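Local coordinates for fusolin (Anomala cuprea entomopoxvirus, PDB 4YN1), which forms the crystalline viral spindles that enhance virulence, and, as a member of the lytic polysaccharide monooxygenase family, probably acts on chitin, at residues 132-137 with 200-205; 176-181 with 194-199. All coordinates share one frame; numbering follows the deposited sequence.

Contact 1 of 2, residues 132-137 with 200-205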
ATOM      1  N   ILE A 132      -4.301  16.204   8.041  1.00 13.52           N
ATOM      2  CA  ILE A 132      -3.259  16.634   7.151  1.00 14.57           C
ATOM      3  C   ILE A 132      -3.735  16.363   5.727  1.00 15.11           C
ATOM      4  O   ILE A 132      -3.827  15.216   5.348  1.00 14.00           O
ATOM      5  CB  ILE A 132      -1.923  15.939   7.447  1.00 19.08           C
ATOM      6  CG1 ILE A 132      -1.420  16.332   8.871  1.00 21.08           C
ATOM      7  CG2 ILE A 132      -0.892  16.338   6.393  1.00 20.20           C
ATOM      8  CD1 ILE A 132      -1.788  15.431   9.912  1.00 23.12           C
ATOM      9  N   PRO A 133      -4.043  17.379   4.934  1.00 12.77           N
ATOM     10  CA  PRO A 133      -4.451  17.112   3.548  1.00 11.72           C
ATOM     11  C   PRO A 133      -3.271  16.630   2.693  1.00 15.82           C
ATOM     12  O   PRO A 133      -2.205  17.223   2.715  1.00 16.51           O
ATOM     13  CB  PRO A 133      -4.960  18.457   3.069  1.00 13.02           C
ATOM     14  CG  PRO A 133      -4.197  19.452   3.885  1.00 17.54           C
ATOM     15  CD  PRO A 133      -4.027  18.829   5.220  1.00 13.71           C
ATOM     16  N   ILE A 134      -3.447  15.510   2.022  1.00 13.16           N
ATOM     17  CA  ILE A 134      -2.430  14.955   1.112  1.00 15.34           C
ATOM     18  C   ILE A 134      -3.036  14.984  -0.296  1.00 16.82           C
ATOM     19  O   ILE A 134      -4.142  14.485  -0.457  1.00 15.84           O
ATOM     20  CB  ILE A 134      -2.138  13.496   1.554  1.00 20.54           C
ATOM     21  CG1 ILE A 134      -1.620  13.430   3.028  1.00 22.25           C
ATOM     22  CG2 ILE A 134      -1.209  12.743   0.586  1.00 25.92           C
ATOM     23  CD1 ILE A 134      -0.417  14.034   3.310  1.00 35.45           C
ATOM     24  N   GLU A 135      -2.308  15.451  -1.323  1.00 12.34           N
ATOM     25  CA  GLU A 135      -2.872  15.347  -2.669  1.00 12.35           C
ATOM     26  C   GLU A 135      -2.434  13.997  -3.184  1.00 13.88           C
ATOM     27  O   GLU A 135      -1.309  13.835  -3.646  1.00 14.07           O
ATOM     28  CB  GLU A 135      -2.408  16.446  -3.589  1.00 14.40           C
ATOM     29  CG  GLU A 135      -3.066  16.357  -4.945  1.00 20.05           C
ATOM     30  CD  GLU A 135      -2.455  17.348  -5.905  1.00 35.73           C
ATOM     31  OE1 GLU A 135      -1.211  17.344  -6.045  1.00 21.58           O
ATOM     32  OE2 GLU A 135      -3.224  18.030  -6.616  1.00 37.60           O
ATOM     33  N   LEU A 136      -3.299  13.025  -3.099  1.00 12.09           N
ATOM     34  CA  LEU A 136      -2.951  11.683  -3.543  1.00 12.99           C
ATOM     35  C   LEU A 136      -2.956  11.646  -5.065  1.00 16.26           C
ATOM     36  O   LEU A 136      -3.863  12.198  -5.680  1.00 16.12           O
ATOM     37  CB  LEU A 136      -3.968  10.690  -2.973  1.00 14.87           C
ATOM     38  CG  LEU A 136      -3.724   9.205  -3.216  1.00 20.40           C
ATOM     39  CD1 LEU A 136      -3.907   8.391  -1.952  1.00 20.46           C
ATOM     40  CD2 LEU A 136      -4.597   8.667  -4.281  1.00 24.18           C
ATOM     41  N   GLU A 137      -1.973  10.995  -5.674  1.00 11.18           N
ATOM     42  CA  GLU A 137      -2.005  10.822  -7.130  1.00  9.89           C
ATOM     43  C   GLU A 137      -2.170   9.350  -7.425  1.00 12.98           C
ATOM     44  O   GLU A 137      -1.357   8.534  -6.990  1.00 11.65           O
ATOM     45  CB  GLU A 137      -0.724  11.359  -7.769  1.00 10.15           C
ATOM     46  CG  GLU A 137      -0.732  11.349  -9.304  1.00 13.45           C
ATOM     47  CD  GLU A 137       0.615  11.623  -9.940  1.00 18.06           C
ATOM     48  OE1 GLU A 137       1.541  10.832  -9.669  1.00 17.36           O
ATOM     49  OE2 GLU A 137       0.746  12.571 -10.750  1.00 14.86           O
ATOM     50  N   VAL A 200      -6.918  14.046   0.068  1.00 13.97           N
ATOM     51  CA  VAL A 200      -7.328  13.112   1.091  1.00 13.24           C
ATOM     52  C   VAL A 200      -7.021  13.713   2.476  1.00 15.20           C
ATOM     53  O   VAL A 200      -5.858  13.970   2.760  1.00 12.35           O
ATOM     54  CB  VAL A 200      -6.625  11.747   0.910  1.00 15.85           C
ATOM     55  CG1 VAL A 200      -7.031  10.758   2.015  1.00 15.24           C
ATOM     56  CG2 VAL A 200      -6.965  11.148  -0.443  1.00 15.68           C
ATOM     57  N   PRO A 201      -8.037  13.876   3.342  1.00 13.44           N
ATOM     58  CA  PRO A 201      -7.778  14.388   4.715  1.00 13.59           C
ATOM     59  C   PRO A 201      -7.278  13.251   5.586  1.00 15.02           C
ATOM     60  O   PRO A 201      -8.054  12.432   6.072  1.00 16.15           O
ATOM     61  CB  PRO A 201      -9.152  14.906   5.171  1.00 15.35           C
ATOM     62  CG  PRO A 201     -10.140  14.137   4.382  1.00 20.04           C
ATOM     63  CD  PRO A 201      -9.473  13.616   3.124  1.00 14.87           C
ATOM     64  N   VAL A 202      -5.965  13.170   5.749  1.00 12.06           N
ATOM     65  CA  VAL A 202      -5.372  12.066   6.497  1.00  9.83           C
ATOM     66  C   VAL A 202      -5.329  12.448   7.972  1.00 15.78           C
ATOM     67  O   VAL A 202      -4.753  13.488   8.294  1.00 12.64           O
ATOM     68  CB  VAL A 202      -3.969  11.719   5.956  1.00 14.76           C
ATOM     69  CG1 VAL A 202      -3.351  10.569   6.755  1.00 14.16           C
ATOM     70  CG2 VAL A 202      -4.052  11.344   4.479  1.00 14.14           C
ATOM     71  N   PRO A 203      -5.899  11.618   8.874  1.00 12.85           N
ATOM     72  CA  PRO A 203      -5.833  11.927  10.295  1.00 11.60           C
ATOM     73  C   PRO A 203      -4.402  11.808  10.804  1.00 14.21           C
ATOM     74  O   PRO A 203      -3.607  10.964  10.353  1.00 11.49           O
ATOM     75  CB  PRO A 203      -6.768  10.866  10.925  1.00 13.24           C
ATOM     76  CG  PRO A 203      -6.704   9.721  10.023  1.00 18.72           C
ATOM     77  CD  PRO A 203      -6.611  10.346   8.652  1.00 15.46           C
ATOM     78  N   TYR A 204      -4.053  12.679  11.717  1.00 11.58           N
ATOM     79  CA  TYR A 204      -2.744  12.645  12.330  1.00  9.98           C
ATOM     80  C   TYR A 204      -2.487  11.292  12.992  1.00 10.46           C
ATOM     81  O   TYR A 204      -3.373  10.710  13.603  1.00 10.84           O
ATOM     82  CB  TYR A 204      -2.615  13.757  13.374  1.00 10.35           C
ATOM     83  CG  TYR A 204      -1.355  13.675  14.204  1.00 10.98           C
ATOM     84  CD1 TYR A 204      -1.292  12.866  15.337  1.00 12.22           C
ATOM     85  CD2 TYR A 204      -0.247  14.450  13.900  1.00 10.15           C
ATOM     86  CE1 TYR A 204      -0.123  12.774  16.092  1.00 13.42           C
ATOM     87  CE2 TYR A 204       0.919  14.376  14.659  1.00  9.37           C
ATOM     88  CZ  TYR A 204       0.953  13.589  15.790  1.00 12.82           C
ATOM     89  OH  TYR A 204       2.128  13.505  16.493  1.00 15.39           O
ATOM     90  N   ARG A 205      -1.229  10.874  12.940  1.00  9.31           N
ATOM     91  CA  ARG A 205      -0.719   9.666  13.568  1.00  9.50           C
ATOM     92  C   ARG A 205       0.678   9.941  14.059  1.00 12.98           C
ATOM     93  O   ARG A 205       1.412  10.659  13.392  1.00 12.20           O
ATOM     94  CB  ARG A 205      -0.640   8.540  12.523  1.00  9.97           C
ATOM     95  CG  ARG A 205      -1.990   8.060  11.965  1.00  8.94           C
ATOM     96  CD  ARG A 205      -2.699   7.217  12.972  1.00  9.39           C
ATOM     97  NE  ARG A 205      -4.005   6.770  12.512  1.00 11.68           N
ATOM     98  CZ  ARG A 205      -5.157   7.402  12.710  1.00 17.28           C
ATOM     99  NH1 ARG A 205      -5.185   8.580  13.337  1.00 12.08           N
ATOM    100  NH2 ARG A 205      -6.293   6.863  12.292  1.00 10.79           N
TER

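Contact 2 of 2, residues 176-181 with 194-199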
ATOM      1  N   SER A 176     -15.495   9.530  -3.229  1.00 12.78           N
ATOM      2  CA  SER A 176     -15.946  10.456  -4.275  1.00 12.04           C
ATOM      3  C   SER A 176     -15.565   9.991  -5.662  1.00 15.91           C
ATOM      4  O   SER A 176     -14.580   9.270  -5.856  1.00 13.75           O
ATOM      5  CB  SER A 176     -15.302  11.831  -4.050  1.00 18.64           C
ATOM      6  OG  SER A 176     -15.888  12.846  -4.849  1.00 25.12           O
ATOM      7  N   THR A 177     -16.305  10.489  -6.651  1.00 12.90           N
ATOM      8  CA  THR A 177     -15.913  10.345  -8.044  1.00 13.09           C
ATOM      9  C   THR A 177     -14.851  11.429  -8.164  1.00 15.32           C
ATOM     10  O   THR A 177     -14.871  12.400  -7.409  1.00 14.65           O
ATOM     11  CB  THR A 177     -17.106  10.555  -9.008  1.00 22.59           C
ATOM     12  OG1 THR A 177     -17.707  11.793  -8.676  1.00 30.07           O
ATOM     13  CG2 THR A 177     -18.109   9.460  -8.921  1.00 23.03           C
ATOM     14  N   VAL A 178     -13.848  11.188  -8.987  1.00 12.93           N
ATOM     15  CA  VAL A 178     -12.684  12.066  -9.161  1.00 11.47           C
ATOM     16  C   VAL A 178     -12.472  12.312 -10.660  1.00 14.89           C
ATOM     17  O   VAL A 178     -12.396  11.333 -11.398  1.00 13.03           O
ATOM     18  CB  VAL A 178     -11.420  11.384  -8.546  1.00 14.60           C
ATOM     19  CG1 VAL A 178     -10.156  12.225  -8.799  1.00 14.15           C
ATOM     20  CG2 VAL A 178     -11.612  11.151  -7.044  1.00 13.82           C
ATOM     21  N   PRO A 179     -12.268  13.565 -11.107  1.00 16.30           N
ATOM     22  CA  PRO A 179     -12.030  13.798 -12.546  1.00 16.75           C
ATOM     23  C   PRO A 179     -10.627  13.393 -12.972  1.00 18.06           C
ATOM     24  O   PRO A 179      -9.683  13.555 -12.215  1.00 15.47           O
ATOM     25  CB  PRO A 179     -12.218  15.311 -12.698  1.00 18.83           C
ATOM     26  CG  PRO A 179     -11.877  15.877 -11.372  1.00 23.58           C
ATOM     27  CD  PRO A 179     -12.304  14.838 -10.357  1.00 18.95           C
ATOM     28  N   LEU A 180     -10.509  12.916 -14.216  1.00 14.50           N
ATOM     29  CA  LEU A 180      -9.244  12.623 -14.861  1.00 13.91           C
ATOM     30  C   LEU A 180      -8.625  13.938 -15.290  1.00 18.72           C
ATOM     31  O   LEU A 180      -9.267  14.707 -15.999  1.00 20.07           O
ATOM     32  CB  LEU A 180      -9.495  11.716 -16.068  1.00 13.29           C
ATOM     33  CG  LEU A 180      -8.290  11.203 -16.807  1.00 17.49           C
ATOM     34  CD1 LEU A 180      -7.459  10.270 -15.938  1.00 15.97           C
ATOM     35  CD2 LEU A 180      -8.721  10.455 -18.069  1.00 20.97           C
ATOM     36  N   VAL A 181      -7.398  14.197 -14.876  1.00 13.76           N
ATOM     37  CA  VAL A 181      -6.689  15.450 -15.147  1.00 13.18           C
ATOM     38  C   VAL A 181      -5.334  15.203 -15.754  1.00 17.23           C
ATOM     39  O   VAL A 181      -4.800  14.119 -15.650  1.00 15.45           O
ATOM     40  CB  VAL A 181      -6.575  16.346 -13.874  1.00 17.19           C
ATOM     41  CG1 VAL A 181      -7.964  16.815 -13.378  1.00 17.80           C
ATOM     42  CG2 VAL A 181      -5.796  15.651 -12.748  1.00 16.32           C
ATOM     43  N   ARG A 194      -2.301  11.323 -18.110  1.00 12.19           N
ATOM     44  CA  ARG A 194      -3.405  11.787 -17.270  1.00 10.73           C
ATOM     45  C   ARG A 194      -3.462  10.949 -16.001  1.00 14.00           C
ATOM     46  O   ARG A 194      -3.103   9.773 -16.002  1.00 14.53           O
ATOM     47  CB  ARG A 194      -4.736  11.657 -17.995  1.00 12.88           C
ATOM     48  CG  ARG A 194      -4.821  12.568 -19.206  1.00 16.86           C
ATOM     49  CD  ARG A 194      -6.040  12.335 -20.054  1.00 20.62           C
ATOM     50  NE  ARG A 194      -5.983  13.276 -21.172  1.00 20.18           N
ATOM     51  CZ  ARG A 194      -5.242  13.127 -22.268  1.00 33.76           C
ATOM     52  NH1 ARG A 194      -4.556  12.008 -22.470  1.00 22.08           N
ATOM     53  NH2 ARG A 194      -5.223  14.081 -23.199  1.00 26.01           N
ATOM     54  N   VAL A 195      -3.908  11.561 -14.930  1.00 10.05           N
ATOM     55  CA  VAL A 195      -3.962  10.936 -13.607  1.00  8.99           C
ATOM     56  C   VAL A 195      -5.242  11.304 -12.908  1.00 11.89           C
ATOM     57  O   VAL A 195      -5.956  12.197 -13.349  1.00 12.73           O
ATOM     58  CB  VAL A 195      -2.746  11.404 -12.750  1.00 12.97           C
ATOM     59  CG1 VAL A 195      -1.420  10.896 -13.296  1.00 13.34           C
ATOM     60  CG2 VAL A 195      -2.735  12.903 -12.567  1.00 12.98           C
ATOM     61  N   TYR A 196      -5.480  10.694 -11.751  1.00 11.39           N
ATOM     62  CA  TYR A 196      -6.562  11.079 -10.841  1.00 11.16           C
ATOM     63  C   TYR A 196      -5.896  11.614  -9.586  1.00 15.86           C
ATOM     64  O   TYR A 196      -5.146  10.870  -8.925  1.00 14.02           O
ATOM     65  CB  TYR A 196      -7.446   9.902 -10.450  1.00 13.13           C
ATOM     66  CG  TYR A 196      -8.227   9.301 -11.595  1.00 14.62           C
ATOM     67  CD1 TYR A 196      -9.398   9.896 -12.055  1.00 16.63           C
ATOM     68  CD2 TYR A 196      -7.782   8.155 -12.241  1.00 14.99           C
ATOM     69  CE1 TYR A 196     -10.116   9.351 -13.119  1.00 14.82           C
ATOM     70  CE2 TYR A 196      -8.491   7.605 -13.301  1.00 15.96           C
ATOM     71  CZ  TYR A 196      -9.679   8.186 -13.711  1.00 20.15           C
ATOM     72  OH  TYR A 196     -10.381   7.620 -14.732  1.00 17.72           O
ATOM     73  N   ARG A 197      -6.078  12.904  -9.300  1.00 13.02           N
ATOM     74  CA  ARG A 197      -5.552  13.520  -8.101  1.00 12.55           C
ATOM     75  C   ARG A 197      -6.714  13.835  -7.184  1.00 17.21           C
ATOM     76  O   ARG A 197      -7.756  14.290  -7.642  1.00 15.46           O
ATOM     77  CB  ARG A 197      -4.727  14.785  -8.368  1.00 14.86           C
ATOM     78  CG  ARG A 197      -3.422  14.509  -9.120  1.00 18.99           C
ATOM     79  CD  ARG A 197      -2.473  15.722  -9.138  1.00 19.58           C
ATOM     80  NE  ARG A 197      -3.117  16.865  -9.770  1.00 16.55           N
ATOM     81  CZ  ARG A 197      -3.028  17.211 -11.053  1.00 20.56           C
ATOM     82  NH1 ARG A 197      -2.220  16.551 -11.879  1.00 16.51           N
ATOM     83  NH2 ARG A 197      -3.731  18.229 -11.516  1.00 15.75           N
ATOM     84  N   MET A 198      -6.565  13.567  -5.900  1.00 13.81           N
ATOM     85  CA  MET A 198      -7.652  13.827  -4.944  1.00 12.26           C
ATOM     86  C   MET A 198      -7.039  14.262  -3.622  1.00 15.62           C
ATOM     87  O   MET A 198      -5.982  13.766  -3.232  1.00 14.21           O
ATOM     88  CB  MET A 198      -8.577  12.587  -4.789  1.00 14.02           C
ATOM     89  CG  MET A 198      -7.891  11.367  -4.224  1.00 16.01           C
ATOM     90  SD  MET A 198      -8.444   9.773  -4.805  1.00 19.32           S
ATOM     91  CE  MET A 198      -7.541   9.692  -6.432  1.00 15.62           C
ATOM     92  N   ILE A 199      -7.667  15.219  -2.955  1.00 12.82           N
ATOM     93  CA  ILE A 199      -7.187  15.694  -1.665  1.00 12.75           C
ATOM     94  C   ILE A 199      -7.779  14.803  -0.612  1.00 15.94           C
ATOM     95  O   ILE A 199      -8.993  14.812  -0.408  1.00 14.50           O
ATOM     96  CB  ILE A 199      -7.530  17.195  -1.374  1.00 16.15           C
ATOM     97  CG1 ILE A 199      -7.033  18.133  -2.516  1.00 20.34           C
ATOM     98  CG2 ILE A 199      -6.934  17.618  -0.013  1.00 17.96           C
ATOM     99  CD1 ILE A 199      -5.625  18.047  -2.801  1.00 31.94           C
TER
HETATM  100  O   HOH W   1      -8.156  14.792 -10.240  1.00 14.97           O

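Contact 1 of 2, residues 132-137 with 200-205
Ile132 and Ile134 pair with Val202 and Val200 in antiparallel register, the two short strand axes running 135° apart and approaching to 4.5 Å. Four backbone hydrogen bonds define the pairing: Ile132 N reaches Val202 O at 2.8 Å, Val202 N returns to Ile132 O, and the same reciprocal exchange joins Ile134 with Val200. Between these two hydrogen-bonded pairs sits the non-hydrogen-bonded pair Pro133 and Pro201, with CA atoms 4.5 Å apart. Such a site needs no N-H directed at the partner strand, so two prolines are accommodated without losing a cross-strand bond. Pro133 CA instead makes a C-H...O contact with Val200 O at 3.5 Å.

Both proline rings lie on the outer face of the sheet, whereas Ile132, Ile134, Val200 and Val202 occupy the other. There Val200 meets Val173, Val202 meets Phe209 and Leu136 meets Val213, all on strands of the second sheet, which makes this face the interior of the beta sandwich expected of the lytic polysaccharide monooxygenase family. The tightest side-chain contact is Ile134 CG1 against Val202 CG2, 3.5 Å apart, where the two branched chains cross obliquely. In Val202, CG2 lies anti to the carbonyl carbon and beside the backbone N (CG1 chi1 180°), which turns that methyl onto the isoleucine. Farther along, Val200 CG2 rests on Leu136 CB at 3.9 Å. At the other end, Ile132 CD1 packs 3.8 Å from Tyr204 CA and comes to the edge of the phenol ring, near its plane. A chi2 of 94°, away from the staggered values, sets that methyl in place. The Tyr204 hydroxyl points elsewhere, to a hydrogen bond with Asn235 OD1.

Contact 2 of 2, residues 176-181 with 194-199
Val181 and Val195 exchange both backbone hydrogen bonds of an antiparallel pair: Val181 N to Val195 O is 2.9 Å with an N-H...O angle of 178°, and Val195 N to Val181 O is 2.8 Å. Each donor lies nearly along the C=O axis of its acceptor. Toward Pro179 the chains diverge, and a water takes over, donating to Pro179 O at 2.8 Å and accepting from Arg197 N.

Aromatic contacts centre on Tyr196. Leu180 CD1 makes a CH-pi contact over one face, 3.9 Å from the ring centroid and offset toward the rim, while Val178 O stands at the ring edge, 3.4 Å from Tyr196 CD1. The Tyr196 hydroxyl bonds to Glu145 OE2.

Apolar packing comes from Val178, whose two methyls divide the work: CG1 meets Tyr196 CB and CG2 meets Met198 CB, 4.0 Å away. Leu180 also lies across the aliphatic part of Arg194, the two chains at about a right angle.

Over one face of the Arg197 guanidinium sits Val181 CG2, 3.5 Å from NH2. The arginine chain is bent at chi3 (-59°), which places NE; NH1 donates a hydrogen bond to Asn182 O. Paired strands 180-182 and 194-203 form a beta hairpin with a long connection, at the edge of one sheet of the sandwich.

Strand 194-203 serves both contacts: its later residues pair with strand 131-140 in contact 1, and its earlier ones with strand 180-182 in contact 2, on its other side. Contact 1 joins the two inner strands of the four-stranded sheet, with Ile134, Val200 and Val202 buried on the inner face and Pro133 and Pro201 on the outer one. Contact 2 lies at the sheet's outer strand, where a water joins the chains and aromatic and guanidinium faces take part. Both are only partly buried, contact 2 somewhat more exposed, though its Val178, Tyr196 and Met198 reach inward to Phe149. A probable hydrogen bond from Leu136 N to Met198 O and a long, weak Glu135-Arg197 ion pair connect them.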